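PDB 3CNL: ribosome biogenesis GTPase A from Thermotoga maritima, which binds and probably hydrolyses GTP and is probably required for a late step of 50S ribosomal subunit assembly. Local coordinates for residues L168-S173 with F189-R194. Residues are numbered along the deposited sequence; the frame is centred on the assembly and turned at random.
Sequences LLLVGS and FEIFAR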
loop_
_atom_site.group_PDB
_atom_site.type_symbol
_atom_site.label_atom_id
_atom_site.label_comp_id
_atom_site.label_asym_id
_atom_site.label_seq_id
_atom_site.Cartn_x
_atom_site.Cartn_y
_atom_site.Cartn_z
ATOM N N LEU A 168 -3.916 -0.016 7.668
ATOM C CA LEU A 168 -4.406 -0.640 6.434
ATOM C C LEU A 168 -5.695 -0.008 5.914
ATOM O O LEU A 168 -5.913 0.049 4.702
ATOM C CB LEU A 168 -4.576 -2.148 6.599
ATOM C CG LEU A 168 -3.317 -2.987 6.834
ATOM C CD1 LEU A 168 -3.710 -4.417 7.158
ATOM C CD2 LEU A 168 -2.434 -2.943 5.564
ATOM N N LEU A 169 -6.566 0.438 6.811
ATOM C CA LEU A 169 -7.719 1.235 6.390
ATOM C C LEU A 169 -7.315 2.540 5.708
ATOM O O LEU A 169 -7.881 2.938 4.676
ATOM C CB LEU A 169 -8.624 1.543 7.607
ATOM C CG LEU A 169 -9.836 2.447 7.405
ATOM C CD1 LEU A 169 -10.817 1.774 6.475
ATOM C CD2 LEU A 169 -10.502 2.708 8.771
ATOM N N LEU A 170 -6.362 3.233 6.315
ATOM C CA LEU A 170 -5.916 4.547 5.817
ATOM C C LEU A 170 -5.267 4.476 4.412
ATOM O O LEU A 170 -5.329 5.429 3.648
ATOM C CB LEU A 170 -4.929 5.174 6.837
ATOM C CG LEU A 170 -5.506 5.769 8.123
ATOM C CD1 LEU A 170 -4.464 6.002 9.228
ATOM C CD2 LEU A 170 -6.241 7.061 7.849
ATOM N N VAL A 171 -4.616 3.359 4.085
ATOM C CA VAL A 171 -4.038 3.185 2.742
ATOM C C VAL A 171 -5.003 2.460 1.761
ATOM O O VAL A 171 -4.640 2.163 0.627
ATOM C CB VAL A 171 -2.641 2.492 2.793
ATOM C CG1 VAL A 171 -1.637 3.376 3.544
ATOM C CG2 VAL A 171 -2.737 1.118 3.436
ATOM N N GLY A 172 -6.236 2.220 2.194
ATOM C CA GLY A 172 -7.270 1.578 1.344
ATOM C C GLY A 172 -7.092 0.095 1.096
ATOM O O GLY A 172 -7.735 -0.490 0.215
ATOM N N SER A 173 -6.211 -0.521 1.872
ATOM C CA SER A 173 -5.943 -1.940 1.762
ATOM C C SER A 173 -7.027 -2.787 2.454
ATOM O O SER A 173 -7.355 -3.908 2.019
ATOM C CB SER A 173 -4.566 -2.222 2.347
ATOM O OG SER A 173 -4.266 -3.593 2.264
ATOM N N PHE A 189 -8.635 7.640 12.586
ATOM C CA PHE A 189 -8.828 9.098 12.631
ATOM C C PHE A 189 -7.735 9.765 13.489
ATOM O O PHE A 189 -7.160 10.766 13.086
ATOM C CB PHE A 189 -10.245 9.484 13.128
ATOM C CG PHE A 189 -10.472 10.965 13.169
ATOM C CD1 PHE A 189 -10.544 11.699 11.987
ATOM C CD2 PHE A 189 -10.568 11.637 14.380
ATOM C CE1 PHE A 189 -10.724 13.095 12.019
ATOM C CE2 PHE A 189 -10.749 13.022 14.420
ATOM C CZ PHE A 189 -10.833 13.743 13.244
ATOM N N GLU A 190 -7.426 9.182 14.644
ATOM C CA GLU A 190 -6.351 9.693 15.511
ATOM C C GLU A 190 -5.013 9.809 14.753
ATOM O O GLU A 190 -4.326 10.834 14.816
ATOM C CB GLU A 190 -6.202 8.787 16.742
ATOM C CG GLU A 190 -5.140 9.214 17.737
ATOM C CD GLU A 190 -5.153 8.336 18.978
ATOM O OE1 GLU A 190 -5.531 8.844 20.053
ATOM O OE2 GLU A 190 -4.830 7.132 18.880
ATOM N N ILE A 191 -4.661 8.759 14.027
ATOM C CA ILE A 191 -3.435 8.743 13.224
ATOM C C ILE A 191 -3.485 9.827 12.167
ATOM O O ILE A 191 -2.527 10.602 12.021
ATOM C CB ILE A 191 -3.181 7.358 12.566
ATOM C CG1 ILE A 191 -2.959 6.289 13.630
ATOM C CG2 ILE A 191 -1.961 7.411 11.593
ATOM C CD1 ILE A 191 -3.144 4.878 13.089
ATOM N N PHE A 192 -4.618 9.914 11.464
ATOM C CA PHE A 192 -4.817 10.968 10.492
ATOM C C PHE A 192 -4.678 12.360 11.135
ATOM O O PHE A 192 -3.888 13.202 10.677
ATOM C CB PHE A 192 -6.182 10.825 9.797
ATOM C CG PHE A 192 -6.470 11.936 8.847
ATOM C CD1 PHE A 192 -5.858 11.962 7.599
ATOM C CD2 PHE A 192 -7.310 12.998 9.217
ATOM C CE1 PHE A 192 -6.097 13.004 6.721
ATOM C CE2 PHE A 192 -7.553 14.051 8.339
ATOM C CZ PHE A 192 -6.952 14.053 7.095
ATOM N N ALA A 193 -5.443 12.577 12.196
ATOM C CA ALA A 193 -5.531 13.868 12.855
ATOM C C ALA A 193 -4.158 14.316 13.301
ATOM O O ALA A 193 -3.769 15.454 13.038
ATOM C CB ALA A 193 -6.469 13.793 14.038
ATOM N N ARG A 194 -3.412 13.417 13.942
ATOM C CA ARG A 194 -2.034 13.717 14.318
ATOM C C ARG A 194 -1.133 14.051 13.122
ATOM O O ARG A 194 -0.376 15.010 13.195
ATOM C CB ARG A 194 -1.425 12.587 15.145
ATOM C CG ARG A 194 -1.987 12.507 16.567
ATOM C CD ARG A 194 -0.860 12.352 17.594
ATOM N NE ARG A 194 -0.038 13.564 17.691
ATOM C CZ ARG A 194 1.246 13.588 18.050
ATOM N NH1 ARG A 194 1.894 12.463 18.347
ATOM N NH2 ARG A 194 1.888 14.750 18.104
#
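Leu-170, in the last turn of helix 162-170, reaches across to Ile-191 and Phe-192 on helix 182-196, and of residues 168-173 it alone touches 189-194. The contact is wholly apolar. Methyl CD1 of Leu-170 lies 3.7 Å from CG2 of Ile-191 and almost as near its CB, so one leucine branch rests in van der Waals contact against the branch point of the isoleucine, the two side chains meeting at a slant. In Ile-191 the methyl CG2 is anti to the backbone N while CG1 lies beside that N, an arrangement that offers CG2 to the leucine. The second branch has a looser neighbour: CD2 of Leu-170 comes within 4.2 Å of CB of Phe-192. Beyond that carbon the phenylalanine turns away, and its ring meets Phe-231 edge-to-face.

Leu-170 also touches Ala-188 on helix 182-196, as well as Phe-232 and Val-235 on helix 224-236, which places it where three helices converge; Ile-191 packs in turn on Ala-166 and Lys-167.

Backbone hydrogen bonds shape the chain just past the leucine. Gly-172, with positive phi, is the C-prime residue of a Schellman motif: its N bonds to O of Leu-169 at 3.1 Å, and a weak bond joins N of Ser-173 to O of Leu-168. Within the same turn, Val-171 O accepts a hydrogen bond from ND2 of the GTP-binding Asn-109, and Ser-173 OG bonds to Pro-108 O. No hydrogen bond spans the two segments themselves; the association of their buried side chains is therefore consistent with van der Waals contact and exclusion of water, while polar bonds beside it tie the C-terminal end of helix 162-170 to the P-loop of this circularly permuted GTPase.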